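Local coordinates for protein probable CoA-transferase alpha subunit (Rhodococcus jostii, PDB 6COJ) that probably works with a partner protein on coenzyme A thioesters and binds a cyclic-acyl coenzyme A thioester, at residues 194-199 with 257-262; 184-189 with 219-224; 24-29 with 48-53. The protein carries 1 engineered substitution. One frame throughout, in Å; residues are numbered along the deposited sequence. Where two conformers were deposited one is given.

Overall arrangement
The three contacts lie in different settings of an α/β chain with a central parallel sheet. Interaction 1 is a surface meeting of two loops, joined by a weak backbone bond, glycine packing and a water. Interaction 2 is partly buried and continues from neighbouring strands of that sheet, 177-184 and 213-217; its backbone bonds and an aspartate-threonine pair make it the most polar in direct bonds. Interaction 3, the buried one, packs two helices almost wholly through methyl groups. Interactions 1 and 2 touch, Ala194 and Leu186 being hydrogen-bonded through their backbones, whereas interaction 3 stands apart, its centre about 22 Å from that of interaction 1.

Interaction 1: residues 194-199 with 257-262; sequences AYTGVD and AGDSYG
Asp259 lays its side chain along the backbone of Thr196 and Gly197, crossing the threonine side chain obliquely. Its CB sits against the threonine hydroxyl, with Asp259 CB 3.5 Å from Thr196 OG1. From there chi1 of -79° sets CG anti to the carbonyl carbon, and the carboxylate swings over the Thr196-Gly197 peptide, Asp259 CG lying 3.7 Å from Gly197 N. At the tip the two oxygens part company: Asp259 OD1 approaches Gly197 CA at 3.7 Å, while OD2 lies near Gly197 N and Thr196 CB. The backbone beneath this side chain forms a type II' β turn from Ala257 to Ser260, closed by the bond from Ser260 N to Ala257 O. Gly258 takes the positive phi of that turn, and its CA-H points at Thr196 O over 3.3 Å; the same oxygen accepts a weak hydrogen bond of 3.4 Å from Asp259 N. A side chain on Gly197 would be blocked, since a CB there would fall only 2.8 Å from Gly258 CA. A water joins the two loops, donating to Ser260 OG and lying 2.5 Å from Thr196 OG1. Ser260 OG also meets the side-chain amide of Asn185, which ties the turn to the residue just after strand 177-184. Val198 and Asp199, farther along the same loop as Thr196, pack against the chain of another protein.

Interaction 2: residues 184-189 with 219-224; sequences LNLGDK and RVVETE. With SO4 (sulfate ion), chain D.
Thr223 OG1 donates to Asp188 OD2 over 2.6 Å, the shortest link between residues 184-189 and 219-224. The two side chains lie side by side, pointing the same way, and the hydroxyl comes in from above the carboxylate plane, 37° out of it. Asp188 has CG in the crowded position between backbone N and carbonyl carbon (chi1 76°), and its carboxylate is gripped further by Asn192 ND2 on OD2 and His190 N on OD1. Beside it, Gly187 makes a single β bridge with Val220: Val221 N gives a bond of 2.9 Å to Gly187 O, and Gly187 N a longer one of 3.3 Å to Arg219 O. The bridge follows a classic β bulge, in which Asn185 and Leu186 both face Ala194. A water then carries the backbone connection onward, from Lys189 N to Val221 O. Farther out, the extended Lys189 chain brings NZ 2.8 Å from O1 of a sulfate probably taken from the crystallisation liquor, and two waters link the amine to the Glu222 carboxylate. On the apolar flank Leu186 crosses Val221 at about a right angle, Leu186 CD1 lying 3.7 Å from Val221 CG1. An alanine in place of Asp188 would take away the acceptor of Thr223 OG1, and would probably loosen the hold on His190 and Asn192 as well. With three donors around it, the Asp188 carboxylate is likely to stay ionised although buried, and so to hold the first turn of helix 223-229 to the segment 184-189.

Interaction 3: residues 24-29 with 48-53; sequences DDAVGE and MALVRA
Val27 holds CG1 anti to its backbone N (chi1 172°), which sets CG2 anti to the carbonyl carbon and lets both methyls reach helix 48-56. Leu50 turns CG anti to its own carbonyl carbon (chi1 -78°), and chi2 of 161° then directs CD2 toward helix 23-28. These helices belong to the Rossmann-like α/β fold of the coenzyme A transferase family: helix 48-56 is the helix of a β-α-β crossover between the adjacent parallel strands 35-38 and 62-65, and helix 23-28 precedes the first of them. The short helical segments cross at an angle of 65°, with their axes 9.3 Å apart at closest approach. At Ala53 the backbones come nearest, and its lone methyl points at the facing helix and meets Val27 CG2 at 3.6 Å from CB. The same Val27 CG2 also rests near Leu50 O, so that one branch bridges successive turns of helix 48-56, while CG1 lies near Ala53 O. Ala26 directs its CB to the leucine tip, with Leu50 CD2 at 4.0 Å. Beneath this pair runs strand 213-217, whose Phe214 packs on Ala26 and whose Ser216 packs on Leu50; Leu23 fills in against Leu50 and Ala53. The contact turns polar at Asp24, whose carboxylate makes a salt bridge to Arg56 one turn beyond Ala53. Asp24 OD1 also passes over the alanine methyl, 3.9 Å from Ala53 CB. A single water donates both its hydrogens here, one to Asp24 OD1 and one to Ala53 O, the latter over 2.8 Å from the water oxygen.

Interaction 1: residues 194-199 with 257-262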
ATOM      1  N   ALA A 194       1.980 -10.968  13.984  1.00 15.91           N
ATOM      2  CA  ALA A 194       2.693  -9.706  14.006  1.00 13.39           C
ATOM      3  C   ALA A 194       4.172  -9.914  13.726  1.00 14.87           C
ATOM      4  O   ALA A 194       4.752 -10.966  14.035  1.00 14.54           O
ATOM      5  CB  ALA A 194       2.553  -8.996  15.352  1.00 15.50           C
ATOM      6  N   TYR A 195       4.787  -8.886  13.155  1.00 14.94           N
ATOM      7  CA  TYR A 195       6.232  -8.765  13.133  1.00 14.82           C
ATOM      8  C   TYR A 195       6.685  -7.805  14.225  1.00 14.50           C
ATOM      9  O   TYR A 195       5.953  -6.899  14.641  1.00 15.14           O
ATOM     10  CB  TYR A 195       6.736  -8.278  11.770  1.00 15.07           C
ATOM     11  CG  TYR A 195       6.504  -6.804  11.484  1.00 14.52           C
ATOM     12  CD1 TYR A 195       5.266  -6.348  11.053  1.00 13.40           C
ATOM     13  CD2 TYR A 195       7.534  -5.873  11.634  1.00 13.52           C
ATOM     14  CE1 TYR A 195       5.050  -4.989  10.774  1.00 13.33           C
ATOM     15  CE2 TYR A 195       7.329  -4.526  11.371  1.00 15.53           C
ATOM     16  CZ  TYR A 195       6.086  -4.086  10.941  1.00 15.19           C
ATOM     17  OH  TYR A 195       5.900  -2.748  10.659  1.00 15.89           O
ATOM     18  N   THR A 196       7.899  -8.029  14.694  1.00 14.60           N
ATOM     19  CA  THR A 196       8.614  -7.118  15.566  1.00 16.69           C
ATOM     20  C   THR A 196       9.924  -6.795  14.872  1.00 27.29           C
ATOM     21  O   THR A 196      10.516  -7.648  14.203  1.00 71.73           O
ATOM     22  CB  THR A 196       8.884  -7.750  16.939  1.00 19.62           C
ATOM     23  OG1 THR A 196       9.681  -8.927  16.769  1.00 24.02           O
ATOM     24  CG2 THR A 196       7.582  -8.135  17.620  1.00 25.79           C
ATOM     25  N   GLY A 197      10.363  -5.568  15.010  1.00 19.34           N
ATOM     26  CA  GLY A 197      11.532  -5.109  14.301  1.00 19.32           C
ATOM     27  C   GLY A 197      11.154  -4.068  13.265  1.00 16.93           C
ATOM     28  O   GLY A 197      10.041  -3.531  13.247  1.00 19.54           O
ATOM     29  N   VAL A 198      12.107  -3.790  12.377  1.00 14.71           N
ATOM     30  CA  VAL A 198      11.993  -2.593  11.543  1.00 16.24           C
ATOM     31  C   VAL A 198      11.276  -2.810  10.216  1.00 14.83           C
ATOM     32  O   VAL A 198      11.016  -1.829   9.502  1.00 14.80           O
ATOM     33  CB  VAL A 198      13.360  -1.921  11.302  1.00 15.18           C
ATOM     34  CG1 VAL A 198      13.986  -1.447  12.621  1.00 18.33           C
ATOM     35  CG2 VAL A 198      14.299  -2.869  10.528  1.00 16.65           C
ATOM     36  N   ASP A 199      10.952  -4.045   9.842  1.00 12.97           N
ATOM     37  CA  ASP A 199      10.417  -4.233   8.498  1.00 13.78           C
ATOM     38  C   ASP A 199       9.467  -5.424   8.441  1.00 12.87           C
ATOM     39  O   ASP A 199       9.860  -6.552   8.779  1.00 13.72           O
ATOM     40  CB  ASP A 199      11.566  -4.424   7.499  1.00 13.56           C
ATOM     41  CG  ASP A 199      11.173  -4.095   6.063  1.00 12.83           C
ATOM     42  OD1 ASP A 199      10.010  -4.322   5.678  1.00 13.98           O
ATOM     43  OD2 ASP A 199      12.044  -3.606   5.312  1.00 13.72           O
ATOM     44  N   ALA A 257      15.701 -12.235  12.281  1.00 17.41           N
ATOM     45  CA  ALA A 257      14.270 -12.278  12.582  1.00 17.00           C
ATOM     46  C   ALA A 257      13.843 -11.078  13.424  1.00 18.53           C
ATOM     47  O   ALA A 257      13.290 -11.210  14.512  1.00 17.95           O
ATOM     48  CB  ALA A 257      13.887 -13.592  13.257  1.00 19.78           C
ATOM     49  N   GLY A 258      14.081  -9.879  12.902  1.00 17.62           N
ATOM     50  CA  GLY A 258      13.614  -8.682  13.584  1.00 20.21           C
ATOM     51  C   GLY A 258      14.194  -8.601  14.979  1.00 21.16           C
ATOM     52  O   GLY A 258      15.398  -8.797  15.183  1.00 22.07           O
ATOM     53  N   ASP A 259      13.313  -8.332  15.957  1.00 20.29           N
ATOM     54  CA  ASP A 259      13.713  -8.191  17.357  1.00 20.70           C
ATOM     55  C   ASP A 259      14.082  -9.512  18.022  1.00 21.28           C
ATOM     56  O   ASP A 259      14.669  -9.495  19.113  1.00 24.48           O
ATOM     57  CB  ASP A 259      12.558  -7.602  18.176  1.00 23.41           C
ATOM     58  CG  ASP A 259      12.431  -6.105  18.024  1.00 52.56           C
ATOM     59  OD1 ASP A 259      13.356  -5.477  17.470  1.00 74.69           O
ATOM     60  OD2 ASP A 259      11.398  -5.561  18.469  1.00 58.70           O
ATOM     61  N   SER A 260      13.728 -10.653  17.423  1.00 19.86           N
ATOM     62  CA  SER A 260      13.924 -11.934  18.098  1.00 21.60           C
ATOM     63  C   SER A 260      15.389 -12.343  18.111  1.00 19.83           C
ATOM     64  O   SER A 260      15.901 -12.804  19.137  1.00 20.78           O
ATOM     65  CB  SER A 260      13.069 -13.020  17.441  1.00 22.16           C
ATOM     66  OG  SER A 260      11.686 -12.717  17.569  1.00 21.37           O
ATOM     67  N   TYR A 261      16.068 -12.216  16.975  1.00 21.25           N
ATOM     68  CA  TYR A 261      17.486 -12.535  16.870  1.00 18.33           C
ATOM     69  C   TYR A 261      18.009 -11.992  15.549  1.00 17.84           C
ATOM     70  O   TYR A 261      17.247 -11.741  14.609  1.00 18.32           O
ATOM     71  CB  TYR A 261      17.767 -14.049  16.979  1.00 18.34           C
ATOM     72  CG  TYR A 261      16.800 -14.937  16.210  1.00 17.72           C
ATOM     73  CD1 TYR A 261      17.015 -15.249  14.869  1.00 17.35           C
ATOM     74  CD2 TYR A 261      15.679 -15.467  16.828  1.00 17.51           C
ATOM     75  CE1 TYR A 261      16.133 -16.076  14.169  1.00 19.97           C
ATOM     76  CE2 TYR A 261      14.778 -16.274  16.137  1.00 16.69           C
ATOM     77  CZ  TYR A 261      15.013 -16.578  14.810  1.00 18.10           C
ATOM     78  OH  TYR A 261      14.128 -17.387  14.125  1.00 18.17           O
ATOM     79  N   GLY A 262      19.328 -11.808  15.500  1.00 18.99           N
ATOM     80  CA  GLY A 262      20.008 -11.464  14.270  1.00 17.80           C
ATOM     81  C   GLY A 262      20.389 -12.691  13.457  1.00 18.29           C
ATOM     82  O   GLY A 262      20.065 -13.831  13.791  1.00 22.35           O
TER
HETATM   83  O   HOH W   1      10.254 -10.368  18.694  1.00 45.27           O

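Interaction 2: residues 184-189 with 219-224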
ATOM      1  N   LEU A 184       6.774 -15.243  11.119  1.00 13.90           N
ATOM      2  CA  LEU A 184       6.568 -14.007  11.861  1.00 13.82           C
ATOM      3  C   LEU A 184       6.952 -14.200  13.326  1.00 15.08           C
ATOM      4  O   LEU A 184       7.238 -15.308  13.789  1.00 15.23           O
ATOM      5  CB  LEU A 184       5.128 -13.491  11.709  1.00 13.85           C
ATOM      6  CG  LEU A 184       4.897 -12.850  10.338  1.00 13.91           C
ATOM      7  CD1 LEU A 184       3.415 -12.671  10.055  1.00 15.70           C
ATOM      8  CD2 LEU A 184       5.615 -11.495  10.243  1.00 15.34           C
ATOM      9  N   ASN A 185       6.968 -13.098  14.071  1.00 14.65           N
ATOM     10  CA  ASN A 185       7.504 -13.174  15.422  1.00 14.04           C
ATOM     11  C   ASN A 185       6.500 -13.679  16.447  1.00 14.48           C
ATOM     12  O   ASN A 185       6.895 -14.295  17.440  1.00 17.33           O
ATOM     13  CB  ASN A 185       8.094 -11.829  15.849  1.00 14.87           C
ATOM     14  CG  ASN A 185       9.235 -11.403  14.947  1.00 15.93           C
ATOM     15  OD1 ASN A 185      10.414 -11.720  15.208  1.00 19.50           O
ATOM     16  ND2 ASN A 185       8.906 -10.707  13.882  1.00 13.54           N
ATOM     17  N   LEU A 186       5.218 -13.407  16.254  1.00 16.14           N
ATOM     18  CA  LEU A 186       4.226 -13.699  17.272  1.00 16.85           C
ATOM     19  C   LEU A 186       2.898 -13.909  16.574  1.00 17.19           C
ATOM     20  O   LEU A 186       2.599 -13.226  15.592  1.00 17.61           O
ATOM     21  CB  LEU A 186       4.106 -12.503  18.225  1.00 19.97           C
ATOM     22  CG  LEU A 186       3.527 -12.747  19.609  1.00 24.99           C
ATOM     23  CD1 LEU A 186       4.377 -13.758  20.372  1.00 25.24           C
ATOM     24  CD2 LEU A 186       3.501 -11.426  20.338  1.00 24.60           C
ATOM     25  N   GLY A 187       2.095 -14.828  17.086  1.00 15.35           N
ATOM     26  CA  GLY A 187       0.782 -15.039  16.502  1.00 16.73           C
ATOM     27  C   GLY A 187      -0.091 -15.842  17.435  1.00 16.36           C
ATOM     28  O   GLY A 187       0.388 -16.430  18.407  1.00 16.90           O
ATOM     29  N   ASP A 188      -1.385 -15.872  17.116  1.00 14.92           N
ATOM     30  CA  ASP A 188      -2.353 -16.667  17.857  1.00 16.26           C
ATOM     31  C   ASP A 188      -2.724 -17.919  17.055  1.00 15.24           C
ATOM     32  O   ASP A 188      -2.271 -18.116  15.920  1.00 15.96           O
ATOM     33  CB  ASP A 188      -3.517 -15.791  18.353  1.00 15.58           C
ATOM     34  CG  ASP A 188      -4.520 -15.401  17.259  1.00 15.19           C
ATOM     35  OD1 ASP A 188      -4.480 -15.960  16.134  1.00 15.34           O
ATOM     36  OD2 ASP A 188      -5.301 -14.461  17.528  1.00 16.49           O
ATOM     37  N   LYS A 189      -3.533 -18.795  17.669  1.00 17.08           N
ATOM     38  CA  LYS A 189      -3.881 -20.057  17.024  1.00 19.31           C
ATOM     39  C   LYS A 189      -4.845 -19.882  15.868  1.00 17.12           C
ATOM     40  O   LYS A 189      -5.149 -20.870  15.189  1.00 17.07           O
ATOM     41  CB  LYS A 189      -4.457 -21.042  18.044  1.00 17.79           C
ATOM     42  CG  LYS A 189      -5.767 -20.603  18.677  1.00 20.86           C
ATOM     43  CD  LYS A 189      -6.159 -21.642  19.720  1.00 28.99           C
ATOM     44  CE  LYS A 189      -7.433 -21.298  20.442  1.00 33.66           C
ATOM     45  NZ  LYS A 189      -7.687 -22.317  21.507  1.00 33.78           N
ATOM     46  N   ARG A 219       6.469 -17.831  18.616  1.00 20.22           N
ATOM     47  CA  ARG A 219       5.679 -18.217  19.770  1.00 21.15           C
ATOM     48  C   ARG A 219       4.211 -17.987  19.441  1.00 19.28           C
ATOM     49  O   ARG A 219       3.849 -16.969  18.838  1.00 18.72           O
ATOM     50  CB  ARG A 219       6.062 -17.375  20.995  1.00 24.24           C
ATOM     51  CG  ARG A 219       5.330 -17.762  22.275  1.00 30.12           C
ATOM     52  CD  ARG A 219       5.720 -16.855  23.433  1.00 43.60           C
ATOM     53  NE  ARG A 219       7.157 -16.861  23.667  1.00 58.52           N
ATOM     54  CZ  ARG A 219       7.768 -17.656  24.541  1.00 77.35           C
ATOM     55  NH1 ARG A 219       7.062 -18.523  25.263  1.00 73.09           N
ATOM     56  NH2 ARG A 219       9.091 -17.592  24.691  1.00 58.89           N
ATOM     57  N   VAL A 220       3.373 -18.937  19.845  1.00 20.36           N
ATOM     58  CA  VAL A 220       1.927 -18.804  19.766  1.00 19.22           C
ATOM     59  C   VAL A 220       1.437 -18.332  21.123  1.00 20.03           C
ATOM     60  O   VAL A 220       1.803 -18.908  22.159  1.00 22.02           O
ATOM     61  CB  VAL A 220       1.263 -20.133  19.369  1.00 21.65           C
ATOM     62  CG1 VAL A 220      -0.255 -20.008  19.453  1.00 24.58           C
ATOM     63  CG2 VAL A 220       1.661 -20.519  17.970  1.00 21.51           C
ATOM     64  N   VAL A 221       0.626 -17.273  21.121  1.00 19.29           N
ATOM     65  CA  VAL A 221       0.071 -16.683  22.332  1.00 20.45           C
ATOM     66  C   VAL A 221      -1.428 -16.497  22.124  1.00 20.80           C
ATOM     67  O   VAL A 221      -1.941 -16.618  21.016  1.00 19.28           O
ATOM     68  CB  VAL A 221       0.742 -15.334  22.662  1.00 22.25           C
ATOM     69  CG1 VAL A 221       2.240 -15.521  22.888  1.00 24.17           C
ATOM     70  CG2 VAL A 221       0.491 -14.340  21.537  1.00 21.67           C
ATOM     71  N   GLU A 222      -2.150 -16.245  23.217  0.63 22.00           N
ATOM     72  CA  GLU A 222      -3.563 -15.932  23.041  0.63 20.81           C
ATOM     73  C   GLU A 222      -3.713 -14.559  22.387  0.63 20.27           C
ATOM     74  O   GLU A 222      -2.828 -13.702  22.464  0.63 21.71           O
ATOM     75  CB  GLU A 222      -4.338 -15.989  24.366  0.63 23.33           C
ATOM     76  CG  GLU A 222      -4.373 -17.363  25.056  0.63 24.49           C
ATOM     77  CD  GLU A 222      -5.345 -18.374  24.439  0.63 26.02           C
ATOM     78  OE1 GLU A 222      -6.368 -17.975  23.844  0.63 27.55           O
ATOM     79  OE2 GLU A 222      -5.086 -19.592  24.573  0.63 28.27           O
ATOM     80  N   THR A 223      -4.859 -14.363  21.732  1.00 19.74           N
ATOM     81  CA  THR A 223      -5.108 -13.137  20.974  1.00 18.54           C
ATOM     82  C   THR A 223      -4.886 -11.900  21.828  1.00 19.14           C
ATOM     83  O   THR A 223      -4.238 -10.937  21.397  1.00 20.06           O
ATOM     84  CB  THR A 223      -6.539 -13.132  20.438  1.00 18.17           C
ATOM     85  OG1 THR A 223      -6.772 -14.310  19.658  1.00 20.94           O
ATOM     86  CG2 THR A 223      -6.782 -11.895  19.558  1.00 19.23           C
ATOM     87  N   GLU A 224      -5.391 -11.917  23.057  1.00 20.84           N
ATOM     88  CA  GLU A 224      -5.268 -10.727  23.873  1.00 22.85           C
ATOM     89  C   GLU A 224      -3.818 -10.437  24.234  1.00 23.21           C
ATOM     90  O   GLU A 224      -3.420  -9.270  24.309  1.00 24.08           O
ATOM     91  CB  GLU A 224      -6.173 -10.835  25.092  1.00 24.16           C
ATOM     92  CG  GLU A 224      -5.999  -9.679  26.006  1.00 29.27           C
ATOM     93  CD  GLU A 224      -6.793  -8.455  25.544  1.00 26.06           C
ATOM     94  OE1 GLU A 224      -6.896  -7.522  26.350  1.00 29.14           O
ATOM     95  OE2 GLU A 224      -7.280  -8.410  24.380  1.00 25.25           O
TER
HETATM   96  S   SO4 D 302     -11.093 -20.486  21.436  1.00 80.01           S
HETATM   97  O1  SO4 D 302     -10.385 -21.755  21.562  1.00 82.60           O
HETATM   98  O2  SO4 D 302     -11.191 -20.120  20.023  1.00 78.11           O
HETATM   99  O3  SO4 D 302     -12.433 -20.632  22.000  1.00 79.91           O
HETATM  100  O4  SO4 D 302     -10.364 -19.446  22.158  1.00 78.66           O
HETATM  101  O   HOH W   2      -3.787 -18.502  20.500  1.00 22.04           O
HETATM  102  O   HOH W   3      -5.091 -21.925  23.151  1.00 35.41           O
HETATM  103  O   HOH W   4      -8.128 -20.142  23.652  1.00 45.36           O

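Interaction 3: residues 24-29 with 48-53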
ATOM      1  N   ASP A  24       5.611 -30.624   9.552  1.00 20.94           N
ATOM      2  CA  ASP A  24       5.355 -31.683   8.581  1.00 18.83           C
ATOM      3  C   ASP A  24       3.896 -31.690   8.131  1.00 19.42           C
ATOM      4  O   ASP A  24       3.608 -31.986   6.963  1.00 22.50           O
ATOM      5  CB  ASP A  24       5.771 -33.038   9.160  1.00 22.48           C
ATOM      6  CG  ASP A  24       7.285 -33.194   9.278  1.00 24.25           C
ATOM      7  OD1 ASP A  24       8.036 -32.464   8.602  1.00 24.93           O
ATOM      8  OD2 ASP A  24       7.733 -34.070  10.045  1.00 28.18           O
ATOM      9  N   ASP A  25       2.961 -31.392   9.044  1.00 24.89           N
ATOM     10  CA  ASP A  25       1.550 -31.250   8.673  1.00 24.43           C
ATOM     11  C   ASP A  25       1.378 -30.190   7.596  1.00 19.83           C
ATOM     12  O   ASP A  25       0.656 -30.388   6.611  1.00 21.18           O
ATOM     13  CB  ASP A  25       0.719 -30.803   9.883  1.00 34.41           C
ATOM     14  CG  ASP A  25       0.448 -31.907  10.886  1.00 53.19           C
ATOM     15  OD1 ASP A  25       0.535 -33.099  10.534  1.00 31.77           O
ATOM     16  OD2 ASP A  25       0.109 -31.560  12.041  1.00 42.38           O
ATOM     17  N   ALA A  26       2.004 -29.028   7.793  1.00 18.81           N
ATOM     18  CA  ALA A  26       1.840 -27.932   6.845  1.00 19.69           C
ATOM     19  C   ALA A  26       2.367 -28.316   5.470  1.00 17.93           C
ATOM     20  O   ALA A  26       1.698 -28.095   4.451  1.00 19.42           O
ATOM     21  CB  ALA A  26       2.533 -26.673   7.374  1.00 19.80           C
ATOM     22  N   VAL A  27       3.553 -28.926   5.423  1.00 19.52           N
ATOM     23  CA  VAL A  27       4.098 -29.366   4.144  1.00 17.89           C
ATOM     24  C   VAL A  27       3.248 -30.482   3.551  1.00 19.80           C
ATOM     25  O   VAL A  27       3.160 -30.618   2.322  1.00 20.07           O
ATOM     26  CB  VAL A  27       5.588 -29.718   4.302  1.00 21.37           C
ATOM     27  CG1 VAL A  27       6.158 -30.366   3.027  1.00 22.77           C
ATOM     28  CG2 VAL A  27       6.352 -28.443   4.653  1.00 23.83           C
ATOM     29  N   GLY A  28       2.577 -31.264   4.402  1.00 20.10           N
ATOM     30  CA  GLY A  28       1.645 -32.281   3.938  1.00 18.27           C
ATOM     31  C   GLY A  28       0.453 -31.732   3.172  1.00 18.67           C
ATOM     32  O   GLY A  28      -0.228 -32.494   2.476  1.00 23.55           O
ATOM     33  N   GLU A  29       0.165 -30.438   3.308  1.00 18.94           N
ATOM     34  CA  GLU A  29      -0.875 -29.772   2.534  0.62 19.63           C
ATOM     35  C   GLU A  29      -0.379 -29.277   1.184  1.00 21.89           C
ATOM     36  O   GLU A  29      -1.194 -28.845   0.358  1.00 23.55           O
ATOM     37  CB  GLU A  29      -1.430 -28.574   3.312  0.62 21.86           C
ATOM     38  CG  GLU A  29      -2.208 -28.941   4.559  0.62 22.55           C
ATOM     39  CD  GLU A  29      -3.312 -29.934   4.270  0.62 25.62           C
ATOM     40  OE1 GLU A  29      -3.250 -31.068   4.790  0.62 37.71           O
ATOM     41  OE2 GLU A  29      -4.239 -29.585   3.509  0.62 28.61           O
ATOM     42  N   MET A  48      12.596 -20.728   7.400  1.00 15.06           N
ATOM     43  CA  MET A  48      13.600 -21.752   7.145  1.00 14.35           C
ATOM     44  C   MET A  48      13.195 -23.106   7.715  1.00 16.45           C
ATOM     45  O   MET A  48      13.518 -24.145   7.122  1.00 17.07           O
ATOM     46  CB  MET A  48      14.959 -21.316   7.696  1.00 16.00           C
ATOM     47  CG  MET A  48      15.553 -20.082   7.044  1.00 14.79           C
ATOM     48  SD  MET A  48      15.942 -20.287   5.297  1.00 16.78           S
ATOM     49  CE  MET A  48      17.463 -21.225   5.427  1.00 21.70           C
ATOM     50  N   ALA A  49      12.487 -23.124   8.849  1.00 16.10           N
ATOM     51  CA  ALA A  49      11.972 -24.390   9.359  1.00 17.50           C
ATOM     52  C   ALA A  49      10.983 -25.013   8.380  1.00 17.20           C
ATOM     53  O   ALA A  49      11.011 -26.227   8.148  1.00 17.71           O
ATOM     54  CB  ALA A  49      11.358 -24.199  10.748  1.00 17.53           C
ATOM     55  N   LEU A  50      10.112 -24.198   7.776  1.00 16.62           N
ATOM     56  CA  LEU A  50       9.201 -24.737   6.767  1.00 16.97           C
ATOM     57  C   LEU A  50       9.960 -25.211   5.530  1.00 16.77           C
ATOM     58  O   LEU A  50       9.622 -26.251   4.947  1.00 17.49           O
ATOM     59  CB  LEU A  50       8.127 -23.703   6.412  1.00 15.67           C
ATOM     60  CG  LEU A  50       6.991 -23.563   7.443  1.00 15.73           C
ATOM     61  CD1 LEU A  50       6.231 -22.233   7.273  1.00 16.30           C
ATOM     62  CD2 LEU A  50       6.019 -24.751   7.376  1.00 17.54           C
ATOM     63  N   VAL A  51      11.016 -24.490   5.140  1.00 16.76           N
ATOM     64  CA  VAL A  51      11.841 -24.923   4.010  1.00 15.60           C
ATOM     65  C   VAL A  51      12.530 -26.253   4.314  1.00 18.51           C
ATOM     66  O   VAL A  51      12.590 -27.145   3.458  1.00 17.18           O
ATOM     67  CB  VAL A  51      12.842 -23.825   3.605  1.00 17.21           C
ATOM     68  CG1 VAL A  51      13.857 -24.366   2.597  1.00 20.60           C
ATOM     69  CG2 VAL A  51      12.106 -22.626   3.034  1.00 16.72           C
ATOM     70  N   ARG A  52      13.069 -26.408   5.527  1.00 16.80           N
ATOM     71  CA  ARG A  52      13.662 -27.692   5.902  1.00 16.65           C
ATOM     72  C   ARG A  52      12.626 -28.812   5.888  1.00 17.19           C
ATOM     73  O   ARG A  52      12.940 -29.950   5.520  1.00 17.89           O
ATOM     74  CB  ARG A  52      14.357 -27.592   7.268  1.00 18.49           C
ATOM     75  CG  ARG A  52      15.675 -26.810   7.228  1.00 18.85           C
ATOM     76  CD  ARG A  52      16.385 -26.750   8.573  1.00 21.73           C
ATOM     77  NE  ARG A  52      15.729 -25.874   9.544  1.00 19.95           N
ATOM     78  CZ  ARG A  52      15.984 -24.572   9.675  1.00 21.32           C
ATOM     79  NH1 ARG A  52      16.874 -23.973   8.879  1.00 18.76           N
ATOM     80  NH2 ARG A  52      15.346 -23.871  10.601  1.00 22.02           N
ATOM     81  N   ALA A  53      11.381 -28.509   6.270  1.00 17.30           N
ATOM     82  CA  ALA A  53      10.330 -29.520   6.197  1.00 18.98           C
ATOM     83  C   ALA A  53      10.020 -29.882   4.747  1.00 16.77           C
ATOM     84  O   ALA A  53       9.752 -31.051   4.436  1.00 17.69           O
ATOM     85  CB  ALA A  53       9.078 -29.043   6.940  1.00 19.76           C
TER
HETATM   86  O   HOH W   5       7.946 -32.620   5.838  1.00 22.20           O